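Extracellular ligand-binding receptor (Rhodopseudomonas palustris, PDB 4EYQ) probably serves as a periplasmic solute-binding protein of a transport system, holding aromatic acids such as caffeic acid and 3-(4-hydroxyphenyl)pyruvic acid in its cleft. Local coordinates at residues A[13-18]-A[74-79]; A[81-86]-A[101-106]; A[139-144]-A[194-199]; A[224-229]-A[241-246]. All blocks are in the same frame, centred on the assembly; numbering follows the deposited sequence. Where two conformers were deposited one is given.

Contact 1. Residues A[13-18]-A[74-79]; sequences TVTTTG and MGSSVT. With ENO (3-(4-hydroxy-phenyl)pyruvic acid), chain B; DHC (caffeic acid), chain C.
S77 and T15 turn their side chains toward each other where two parallel strands of a periplasmic binding protein domain, 8-14 and 72-75, run out at the ligand cleft. The S77 hydroxyl lies anti to its own carbonyl carbon (chi1 -63°), which carries OG to the T15 backbone; T15 N donates to S77 OG over 3.1 Å, nearly straight at 167°. E27 is hydrogen-bonded to the same OG, so a small polar residue suits this buried spot. An alanine in place of S77 removes that oxygen, and would probably leave the T15 amide without its acceptor and take one partner from E27. V14 lies alongside, its CB 3.6 Å from S77 OG.

Earlier along both strands, T13 N donates to the carbonyl O of M74, a selenomethionine. G75 follows, and a side chain there would run into T13 O; the peptide between G75 and S76 is cis. T13, T15 and S76 all send their hydroxyls to the carboxylate of D50, which thereby gathers both segments round one acceptor group.

V78 occupies the N-cap position of helix 79-92, and the first turn receives the ligand's carboxylate. Caffeic acid and hydroxyphenylpyruvate are alternative occupants of one site, and in either case T79 N donates to carboxylate O2, at 2.8 Å from the O2 of caffeic acid.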
# COMPACT_ATOMS: atom_id res chain seq x y z
N THR A 13 4.74 12.92 3.03
CA THR A 13 5.65 12.76 1.90
C THR A 13 5.19 11.60 0.98
O THR A 13 5.04 10.45 1.42
CB THR A 13 7.12 12.66 2.39
OG1 THR A 13 8.00 12.58 1.27
CG2 THR A 13 7.34 11.46 3.29
N VAL A 14 4.90 11.94 -0.27
CA VAL A 14 4.37 10.98 -1.21
C VAL A 14 5.10 11.15 -2.53
O VAL A 14 5.82 12.14 -2.73
CB VAL A 14 2.83 11.08 -1.39
CG1 VAL A 14 2.12 10.54 -0.13
CG2 VAL A 14 2.38 12.50 -1.73
N THR A 15 4.94 10.18 -3.42
CA THR A 15 5.67 10.18 -4.67
C THR A 15 4.76 10.67 -5.79
O THR A 15 3.94 9.89 -6.31
CB THR A 15 6.22 8.78 -4.99
OG1 THR A 15 6.93 8.27 -3.85
CG2 THR A 15 7.15 8.87 -6.16
N THR A 16 4.91 11.94 -6.17
CA THR A 16 4.07 12.52 -7.22
C THR A 16 4.85 12.78 -8.53
O THR A 16 4.28 13.27 -9.52
CB THR A 16 3.31 13.78 -6.74
OG1 THR A 16 4.24 14.75 -6.26
CG2 THR A 16 2.33 13.43 -5.59
N THR A 17 6.15 12.45 -8.54
CA THR A 17 6.94 12.49 -9.80
C THR A 17 7.78 11.21 -9.89
O THR A 17 8.01 10.55 -8.88
CB THR A 17 7.86 13.73 -9.89
OG1 THR A 17 8.79 13.70 -8.80
CG2 THR A 17 7.08 15.05 -9.82
N GLY A 18 8.23 10.86 -11.09
CA GLY A 18 9.11 9.69 -11.29
C GLY A 18 8.33 8.39 -11.52
O GLY A 18 7.11 8.44 -11.67
N MSE A 74 3.19 10.96 7.61
CA MSE A 74 2.59 9.92 6.76
C MSE A 74 3.43 9.75 5.51
O MSE A 74 4.00 10.72 5.01
CB MSE A 74 1.18 10.35 6.29
CG MSE A 74 0.19 10.49 7.39
SE MSE A 74 -1.53 10.91 6.57
CE MSE A 74 -2.52 10.91 8.25
N GLY A 75 3.48 8.53 4.97
CA GLY A 75 4.22 8.31 3.70
C GLY A 75 5.12 7.09 3.83
O GLY A 75 5.07 6.41 4.85
N SER A 76 5.90 6.75 2.82
CA SER A 76 5.85 7.36 1.46
C SER A 76 4.93 6.45 0.63
O SER A 76 4.07 5.72 1.21
CB SER A 76 7.28 7.39 0.90
OG SER A 76 7.36 7.98 -0.40
N SER A 77 5.11 6.46 -0.70
CA SER A 77 4.22 5.73 -1.61
C SER A 77 4.75 4.37 -2.01
O SER A 77 3.99 3.50 -2.47
CB SER A 77 3.98 6.55 -2.87
OG SER A 77 3.32 7.73 -2.50
N VAL A 78 6.06 4.20 -1.85
CA VAL A 78 6.70 2.94 -2.17
C VAL A 78 7.63 2.55 -1.04
O VAL A 78 7.94 3.37 -0.18
CB VAL A 78 7.40 2.96 -3.56
CG1 VAL A 78 6.34 3.00 -4.68
CG2 VAL A 78 8.38 4.13 -3.67
N THR A 79 8.05 1.30 -1.02
CA THR A 79 8.74 0.74 0.15
C THR A 79 10.09 1.41 0.51
O THR A 79 10.30 1.77 1.66
CB THR A 79 8.86 -0.79 0.04
OG1 THR A 79 7.54 -1.36 -0.10
CG2 THR A 79 9.56 -1.38 1.23
O4 ENO B . 5.30 -0.65 -1.62
C9 ENO B . 2.00 0.59 -2.46
C8 ENO B . 0.79 0.41 -1.82
C7 ENO B . 0.31 -0.87 -1.58
C6 ENO B . 1.03 -2.00 -1.98
C5 ENO B . 2.24 -1.80 -2.63
C4 ENO B . 2.73 -0.52 -2.87
O3 ENO B . -0.88 -1.00 -0.94
C3 ENO B . 4.05 -0.30 -3.61
C2 ENO B . 5.32 -0.51 -2.83
C1 ENO B . 6.58 -0.51 -3.57
O2 ENO B . 7.64 -0.74 -2.96
O1 ENO B . 6.58 -0.30 -4.81
C1 DHC C . 6.55 -0.75 -3.74
O1 DHC C . 6.61 -0.52 -4.98
C2 DHC C . 5.27 -1.12 -3.10
C3 DHC C . 4.16 -0.49 -3.44
C1' DHC C . 2.85 -0.83 -2.82
C2' DHC C . 2.05 0.23 -2.44
C3' DHC C . 0.82 -0.01 -1.87
C4' DHC C . 0.37 -1.41 -1.66
C5' DHC C . 1.20 -2.46 -2.04
C6' DHC C . 2.44 -2.16 -2.62
O4' DHC C . -0.84 -1.66 -1.10
O3' DHC C . 0.06 1.05 -1.52
O2 DHC C . 7.57 -0.67 -3.02

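Contact 2. Residues A[81-86]-A[101-106]; sequences PTVAVS and PLPVTP. With ENO (3-(4-hydroxy-phenyl)pyruvic acid), chain B; DHC (caffeic acid), chain C.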
# COMPACT_ATOMS: atom_id res chain seq x y z
N PRO A 81 11.56 4.55 0.14
CA PRO A 81 11.42 5.77 0.93
C PRO A 81 10.60 5.63 2.22
O PRO A 81 10.81 6.40 3.17
CB PRO A 81 10.67 6.72 -0.03
CG PRO A 81 10.02 5.85 -1.02
CD PRO A 81 10.98 4.71 -1.21
N THR A 82 9.66 4.67 2.26
CA THR A 82 8.87 4.43 3.49
C THR A 82 9.78 3.90 4.62
O THR A 82 9.67 4.33 5.77
CB THR A 82 7.68 3.51 3.19
OG1 THR A 82 6.84 4.16 2.22
CG2 THR A 82 6.83 3.23 4.44
N VAL A 83 10.69 2.99 4.29
CA VAL A 83 11.70 2.58 5.29
C VAL A 83 12.41 3.81 5.83
O VAL A 83 12.64 3.93 7.04
CB VAL A 83 12.72 1.59 4.70
CG1 VAL A 83 13.83 1.31 5.71
CG2 VAL A 83 12.01 0.29 4.34
N ALA A 84 12.77 4.72 4.93
CA ALA A 84 13.53 5.89 5.35
C ALA A 84 12.68 6.78 6.30
O ALA A 84 13.18 7.24 7.33
CB ALA A 84 14.05 6.66 4.15
N VAL A 85 11.41 6.97 5.98
CA VAL A 85 10.56 7.83 6.81
C VAL A 85 10.36 7.18 8.21
O VAL A 85 10.43 7.86 9.25
CB VAL A 85 9.18 8.05 6.14
CG1 VAL A 85 8.24 8.83 7.08
CG2 VAL A 85 9.33 8.74 4.79
N SER A 86 10.10 5.87 8.23
CA SER A 86 9.91 5.15 9.47
C SER A 86 11.19 5.26 10.33
O SER A 86 11.10 5.44 11.54
CB SER A 86 9.59 3.67 9.20
OG SER A 86 9.45 2.95 10.43
N PRO A 101 3.88 -0.82 2.01
CA PRO A 101 4.32 -1.90 2.90
C PRO A 101 5.75 -1.65 3.38
O PRO A 101 6.53 -0.96 2.71
CB PRO A 101 4.26 -3.16 2.01
CG PRO A 101 3.35 -2.78 0.88
CD PRO A 101 3.55 -1.32 0.66
N LEU A 102 6.12 -2.16 4.55
CA LEU A 102 7.55 -2.21 4.87
C LEU A 102 7.88 -3.27 5.88
O LEU A 102 7.01 -3.69 6.64
CB LEU A 102 8.06 -0.86 5.36
CG LEU A 102 7.84 -0.46 6.82
CD1 LEU A 102 8.87 0.62 7.13
CD2 LEU A 102 6.43 0.02 6.94
N PRO A 103 9.14 -3.71 5.90
CA PRO A 103 9.57 -4.61 6.97
C PRO A 103 9.58 -3.84 8.30
O PRO A 103 10.43 -2.98 8.52
CB PRO A 103 10.99 -5.00 6.56
CG PRO A 103 11.43 -4.01 5.54
CD PRO A 103 10.22 -3.36 4.96
N VAL A 104 8.62 -4.15 9.18
CA VAL A 104 8.57 -3.52 10.50
C VAL A 104 9.44 -4.35 11.42
O VAL A 104 9.02 -5.36 11.93
CB VAL A 104 7.12 -3.46 11.04
CG1 VAL A 104 7.09 -2.79 12.42
CG2 VAL A 104 6.24 -2.69 10.06
N THR A 105 10.69 -3.93 11.61
CA THR A 105 11.60 -4.56 12.56
C THR A 105 11.38 -3.96 13.96
O THR A 105 10.67 -2.95 14.08
CB THR A 105 13.02 -4.24 12.11
OG1 THR A 105 13.09 -2.83 11.86
CG2 THR A 105 13.35 -4.95 10.78
N PRO A 106 11.97 -4.56 15.04
CA PRO A 106 11.89 -3.95 16.38
C PRO A 106 12.23 -2.46 16.43
O PRO A 106 11.60 -1.73 17.20
CB PRO A 106 12.92 -4.74 17.20
CG PRO A 106 12.99 -6.07 16.54
CD PRO A 106 12.62 -5.89 15.08
O4 ENO B . 5.30 -0.65 -1.62
C9 ENO B . 2.00 0.59 -2.46
C8 ENO B . 0.79 0.41 -1.82
C7 ENO B . 0.31 -0.87 -1.58
C6 ENO B . 1.03 -2.00 -1.98
C5 ENO B . 2.24 -1.80 -2.63
C4 ENO B . 2.73 -0.52 -2.87
O3 ENO B . -0.88 -1.00 -0.94
C3 ENO B . 4.05 -0.30 -3.61
C2 ENO B . 5.32 -0.51 -2.83
C1 ENO B . 6.58 -0.51 -3.57
O2 ENO B . 7.64 -0.74 -2.96
O1 ENO B . 6.58 -0.30 -4.81
C1 DHC C . 6.55 -0.75 -3.74
O1 DHC C . 6.61 -0.52 -4.98
C2 DHC C . 5.27 -1.12 -3.10
C3 DHC C . 4.16 -0.49 -3.44
C1' DHC C . 2.85 -0.83 -2.82
C2' DHC C . 2.05 0.23 -2.44
C3' DHC C . 0.82 -0.01 -1.87
C4' DHC C . 0.37 -1.41 -1.66
C5' DHC C . 1.20 -2.46 -2.04
C6' DHC C . 2.44 -2.16 -2.62
O4' DHC C . -0.84 -1.66 -1.10
O3' DHC C . 0.06 1.05 -1.52
O2 DHC C . 7.57 -0.67 -3.02
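L102 holds CG between its backbone N and carbonyl carbon (chi1 82°), and an extended chi2 of 159° then spreads its two methyls over helix 79-92, against T82, V83 and S86. CD1 settles 3.8 Å from S86 CB and also meets the backbone of V83, while L102 CD2 approaches T82 CG2 at 4.1 Å. A branched aliphatic tip fits because it touches three helix residues at once. V83 adds CG2, anti to its carbonyl carbon, which comes within 4.1 Å of P103 CD, the two side chains crossing at about a right angle. The contact is therefore van der Waals throughout, and the hydroxyls turn elsewhere: T82 OG1 bonds to S76 N and V78 O, and S86 OG to S112.

P101 turns away from the helix and lies beside the ligand, with its CD 3.6 Å from C6' of caffeic acid. A glycine in its place lacks that ring, and would probably leave one side of the ligand's aromatic ring without its packing partner.

The loop 101-106 follows strand 96-98 and leads into helix 106-109, whose R108 packs on V83, S86 and L102. Helix 79-92 lies between this loop and helix 54-66, which A84 and V85 touch.

Contact 3. Residues A[139-144]-A[194-199]; sequences GYIGYS and ILVGAS. With DHC (caffeic acid), chain C; ENO (3-(4-hydroxy-phenyl)pyruvic acid), chain B.
The Y143 ring carries the end of segment 194-199 on one face: G197 O and the CA of A198 lie above it, offset toward the rim. A198 CA makes a CH-pi contact, 3.8 Å from the centroid, the small CB letting the backbone come near. At the ring's edge, in its plane, lies S199 OG, and the phenol oxygen accepts from the backbone, S199 N to Y143 OH being 3.0 Å. S199 OG in turn lies 2.6 Å from O1 of caffeic acid, probably as a hydrogen-bond donor. Y143 is thus probably a support for the ligand-binding serine, and Y143 CE2 itself lies 3.5 Å from O1 of caffeic acid.

With CG anti to the backbone N (chi1 179°), the Y140 ring leans forward along its strand, G142 N over one face and L195 CG in plane at an edge; L195 CD2 reaches Y140 CD1 at 3.9 Å. Y140 OH lies 3.6 Å from G197 CA, and a CB on either G142 or G197 would collide with it, so both are glycine. On the other sheet face, I141 CG2 and V196 CG2 lie side by side, 4.0 Å apart.

The strands themselves run parallel, their axes 9° apart, with bonds alternating from L195 N to G139 O, I141 N to L195 O, G197 N to I141 O and Y143 N to G197 O. In this Rossmann-like sheet, strand 137-143 sits between 165-172 and 193-197; helix 146-161 covers the Y140 and L195 face, and helix 204-212 the face of I141, I194 and V196.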
# COMPACT_ATOMS: atom_id res chain seq x y z
N GLY A 139 7.33 -19.16 -11.60
CA GLY A 139 8.44 -18.24 -11.82
C GLY A 139 8.17 -16.87 -11.16
O GLY A 139 7.01 -16.42 -11.03
N TYR A 140 9.24 -16.20 -10.77
CA TYR A 140 9.10 -14.87 -10.13
C TYR A 140 9.88 -13.79 -10.84
O TYR A 140 11.02 -14.00 -11.23
CB TYR A 140 9.54 -14.93 -8.67
CG TYR A 140 9.45 -13.61 -7.92
CD1 TYR A 140 8.20 -13.09 -7.52
CD2 TYR A 140 10.61 -12.89 -7.59
CE1 TYR A 140 8.11 -11.88 -6.84
CE2 TYR A 140 10.54 -11.69 -6.88
CZ TYR A 140 9.29 -11.19 -6.50
OH TYR A 140 9.21 -9.99 -5.80
N ILE A 141 9.28 -12.62 -10.99
CA ILE A 141 10.03 -11.45 -11.46
C ILE A 141 9.61 -10.24 -10.61
O ILE A 141 8.42 -9.86 -10.58
CB ILE A 141 9.91 -11.22 -13.00
CG1 ILE A 141 10.68 -9.94 -13.38
CG2 ILE A 141 8.44 -11.11 -13.45
CD1 ILE A 141 10.79 -9.66 -14.88
N GLY A 142 10.56 -9.67 -9.85
CA GLY A 142 10.23 -8.51 -8.98
C GLY A 142 11.37 -7.52 -8.87
O GLY A 142 12.44 -7.78 -9.41
N TYR A 143 11.13 -6.39 -8.18
CA TYR A 143 12.16 -5.36 -7.95
C TYR A 143 13.38 -5.95 -7.22
O TYR A 143 13.25 -6.84 -6.38
CB TYR A 143 11.61 -4.19 -7.11
CG TYR A 143 10.46 -3.38 -7.74
CD1 TYR A 143 10.43 -3.10 -9.11
CD2 TYR A 143 9.41 -2.89 -6.95
CE1 TYR A 143 9.39 -2.37 -9.67
CE2 TYR A 143 8.36 -2.16 -7.51
CZ TYR A 143 8.36 -1.88 -8.86
OH TYR A 143 7.33 -1.15 -9.44
N SER A 144 14.57 -5.48 -7.55
CA SER A 144 15.77 -5.80 -6.76
C SER A 144 15.90 -4.86 -5.55
O SER A 144 16.94 -4.22 -5.35
CB SER A 144 17.01 -5.72 -7.62
OG SER A 144 16.97 -4.53 -8.39
N ILE A 194 3.46 -17.27 -13.42
CA ILE A 194 4.46 -16.25 -13.00
C ILE A 194 3.82 -15.26 -12.01
O ILE A 194 2.68 -14.76 -12.23
CB ILE A 194 5.12 -15.53 -14.21
CG1 ILE A 194 6.01 -16.53 -14.98
CG2 ILE A 194 5.91 -14.27 -13.79
CD1 ILE A 194 6.36 -16.10 -16.38
N LEU A 195 4.52 -15.04 -10.89
CA LEU A 195 4.23 -13.95 -9.98
C LEU A 195 5.13 -12.74 -10.24
O LEU A 195 6.36 -12.87 -10.28
CB LEU A 195 4.39 -14.42 -8.51
CG LEU A 195 4.22 -13.35 -7.43
CD1 LEU A 195 2.78 -12.81 -7.37
CD2 LEU A 195 4.71 -13.84 -6.06
N VAL A 196 4.51 -11.57 -10.42
CA VAL A 196 5.24 -10.31 -10.61
C VAL A 196 5.23 -9.54 -9.28
O VAL A 196 4.16 -9.27 -8.75
CB VAL A 196 4.55 -9.45 -11.72
CG1 VAL A 196 5.24 -8.09 -11.86
CG2 VAL A 196 4.55 -10.20 -13.05
N GLY A 197 6.40 -9.20 -8.74
CA GLY A 197 6.51 -8.35 -7.52
C GLY A 197 6.89 -6.90 -7.86
O GLY A 197 8.08 -6.51 -7.82
N ALA A 198 5.89 -6.07 -8.20
CA ALA A 198 6.18 -4.70 -8.62
C ALA A 198 4.94 -3.88 -8.33
O ALA A 198 4.08 -4.34 -7.58
CB ALA A 198 6.54 -4.66 -10.11
N SER A 199 4.86 -2.66 -8.86
CA SER A 199 3.73 -1.78 -8.53
C SER A 199 3.51 -0.76 -9.63
O SER A 199 4.39 -0.56 -10.48
CB SER A 199 4.00 -1.05 -7.21
OG SER A 199 5.30 -0.47 -7.20
C1 DHC C . 6.55 -0.75 -3.74
O1 DHC C . 6.61 -0.52 -4.98
C2 DHC C . 5.27 -1.12 -3.10
C3 DHC C . 4.16 -0.49 -3.44
C1' DHC C . 2.85 -0.83 -2.82
C2' DHC C . 2.05 0.23 -2.44
C3' DHC C . 0.82 -0.01 -1.87
C4' DHC C . 0.37 -1.41 -1.66
C5' DHC C . 1.20 -2.46 -2.04
C6' DHC C . 2.44 -2.16 -2.62
O4' DHC C . -0.84 -1.66 -1.10
O3' DHC C . 0.06 1.05 -1.52
O2 DHC C . 7.57 -0.67 -3.02
O4 ENO B . 5.30 -0.65 -1.62
C9 ENO B . 2.00 0.59 -2.46
C8 ENO B . 0.79 0.41 -1.82
C7 ENO B . 0.31 -0.87 -1.58
C6 ENO B . 1.03 -2.00 -1.98
C5 ENO B . 2.24 -1.80 -2.63
C4 ENO B . 2.73 -0.52 -2.87
O3 ENO B . -0.88 -1.00 -0.94
C3 ENO B . 4.05 -0.30 -3.61
C2 ENO B . 5.32 -0.51 -2.83
C1 ENO B . 6.58 -0.51 -3.57
O2 ENO B . 7.64 -0.74 -2.96
O1 ENO B . 6.58 -0.30 -4.81

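Contact 4. Residues A[224-229]-A[241-246]; sequences GAASMD and VLMASG. With DHC (caffeic acid), chain C; ENO (3-(4-hydroxy-phenyl)pyruvic acid), chain B.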
# COMPACT_ATOMS: atom_id res chain seq x y z
N GLY A 224 0.27 -3.79 -5.05
CA GLY A 224 0.93 -2.62 -5.64
C GLY A 224 0.48 -2.22 -7.06
O GLY A 224 0.67 -1.07 -7.46
N ALA A 225 -0.14 -3.16 -7.79
CA ALA A 225 -0.62 -2.93 -9.15
C ALA A 225 -2.09 -2.48 -9.24
O ALA A 225 -2.60 -2.22 -10.34
CB ALA A 225 -0.41 -4.19 -9.97
N ALA A 226 -2.79 -2.37 -8.11
CA ALA A 226 -4.26 -2.18 -8.15
C ALA A 226 -4.75 -0.75 -8.38
O ALA A 226 -5.22 -0.09 -7.45
CB ALA A 226 -4.92 -2.78 -6.88
N SER A 227 -4.65 -0.27 -9.61
CA SER A 227 -5.32 0.96 -10.01
C SER A 227 -5.52 0.88 -11.52
O SER A 227 -5.01 -0.03 -12.18
CB SER A 227 -4.47 2.18 -9.67
OG SER A 227 -3.40 2.34 -10.58
N MSE A 228 -6.24 1.86 -12.07
CA MSE A 228 -6.53 1.93 -13.50
C MSE A 228 -5.27 2.06 -14.35
O MSE A 228 -5.28 1.68 -15.52
CB MSE A 228 -7.46 3.12 -13.78
CG MSE A 228 -8.05 3.18 -15.17
SE MSE A 228 -9.51 4.48 -15.19
CE MSE A 228 -8.54 6.01 -14.44
N ASP A 229 -4.19 2.58 -13.78
CA ASP A 229 -2.94 2.80 -14.54
C ASP A 229 -2.34 1.50 -15.05
O ASP A 229 -1.83 1.45 -16.19
CB ASP A 229 -1.92 3.66 -13.77
CG ASP A 229 -2.29 5.14 -13.77
OD1 ASP A 229 -2.68 5.70 -14.81
OD2 ASP A 229 -2.24 5.75 -12.70
N VAL A 241 -5.39 -11.53 -15.91
CA VAL A 241 -4.40 -11.43 -14.79
C VAL A 241 -5.11 -11.73 -13.48
O VAL A 241 -6.33 -11.47 -13.36
CB VAL A 241 -3.70 -10.04 -14.73
CG1 VAL A 241 -4.62 -8.96 -14.19
CG2 VAL A 241 -2.43 -10.10 -13.87
N LEU A 242 -4.41 -12.32 -12.52
CA LEU A 242 -4.99 -12.44 -11.16
C LEU A 242 -4.29 -11.44 -10.27
O LEU A 242 -3.06 -11.33 -10.30
CB LEU A 242 -4.85 -13.84 -10.54
CG LEU A 242 -5.66 -14.99 -11.17
CD1 LEU A 242 -7.14 -14.64 -11.38
CD2 LEU A 242 -5.03 -15.45 -12.49
N MSE A 243 -5.05 -10.71 -9.48
CA MSE A 243 -4.40 -9.64 -8.67
C MSE A 243 -4.99 -9.50 -7.28
O MSE A 243 -6.19 -9.30 -7.15
CB MSE A 243 -4.52 -8.30 -9.41
CG MSE A 243 -3.75 -7.16 -8.75
SE MSE A 243 -4.23 -5.44 -9.58
CE MSE A 243 -3.50 -5.76 -11.30
N ALA A 244 -4.13 -9.60 -6.24
CA ALA A 244 -4.54 -9.27 -4.85
C ALA A 244 -4.87 -7.78 -4.71
O ALA A 244 -4.21 -6.92 -5.34
CB ALA A 244 -3.44 -9.68 -3.83
N SER A 245 -5.87 -7.45 -3.92
CA SER A 245 -6.22 -6.05 -3.72
C SER A 245 -7.04 -5.87 -2.42
O SER A 245 -7.57 -6.84 -1.89
CB SER A 245 -6.95 -5.53 -4.97
OG SER A 245 -8.15 -4.88 -4.68
N GLY A 246 -7.08 -4.65 -1.89
CA GLY A 246 -7.95 -4.31 -0.78
C GLY A 246 -9.38 -4.20 -1.24
O GLY A 246 -9.66 -4.09 -2.46
C1 DHC C . 6.55 -0.75 -3.74
O1 DHC C . 6.61 -0.52 -4.98
C2 DHC C . 5.27 -1.12 -3.10
C3 DHC C . 4.16 -0.49 -3.44
C1' DHC C . 2.85 -0.83 -2.82
C2' DHC C . 2.05 0.23 -2.44
C3' DHC C . 0.82 -0.01 -1.87
C4' DHC C . 0.37 -1.41 -1.66
C5' DHC C . 1.20 -2.46 -2.04
C6' DHC C . 2.44 -2.16 -2.62
O4' DHC C . -0.84 -1.66 -1.10
O3' DHC C . 0.06 1.05 -1.52
O2 DHC C . 7.57 -0.67 -3.02
O4 ENO B . 5.30 -0.65 -1.62
C9 ENO B . 2.00 0.59 -2.46
C8 ENO B . 0.79 0.41 -1.82
C7 ENO B . 0.31 -0.87 -1.58
C6 ENO B . 1.03 -2.00 -1.98
C5 ENO B . 2.24 -1.80 -2.63
C4 ENO B . 2.73 -0.52 -2.87
O3 ENO B . -0.88 -1.00 -0.94
C3 ENO B . 4.05 -0.30 -3.61
C2 ENO B . 5.32 -0.51 -2.83
C1 ENO B . 6.58 -0.51 -3.57
O2 ENO B . 7.64 -0.74 -2.96
O1 ENO B . 6.58 -0.30 -4.81
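M243, modelled as selenomethionine, reaches from its strand to A225 and A226 within the beta-alpha-beta unit formed by strand 218-221, helix 228-234 and strand 242-245. From CB the chain runs outward, CG anti to the backbone N (chi1 -173°) and the next bond extended as well, so CB and CG form a straight stem toward the loop. The selenium at its end rests on the backbone, 3.6 Å from A226 CA and 3.7 Å from A225 C. There chi3 bends (-66°), turning the methyl to A225, with CE 3.7 Å from A225 CB.

Alanines suit the two loop positions because their single methyls leave the selenium and CE of M243 in contact with the loop backbone. A226 also points its CB at the strand, 3.9 Å from S245 CB, while S245 OG donates to G246 O of the next residue. The loop is shaped by an inverse gamma turn centred on A226, closed by S227 N donating to A225 O at 2.9 Å. A226 is further bonded through its backbone to Q282, itself a ligand-binding residue. At the loop's start a side chain on G224 would crowd the ligand ring; lacking one, its CA lies 3.4 Å from C6' of caffeic acid.

In the fold
From the N terminus the four contacts follow in series; none nests within or crosses another. Contact 1 closes a loop of 55 residues by joining strands 8-14 and 72-75, and contact 2 then closes a short one of 14, tying helix 79-92 to the loop after strand 96-98. These two touch where T79 OG1 meets P101 O in a probable hydrogen bond. Contact 3 closes 49 residues within the seven-stranded sheet, and contact 4 closes 11 beside strand 242-245 of the same sheet; they touch at S199 and G224. Contacts 2 and 4 lie on opposite sides of the chain's centre, their centres about 22 Å apart, and all four reach the ligand between the two sheets.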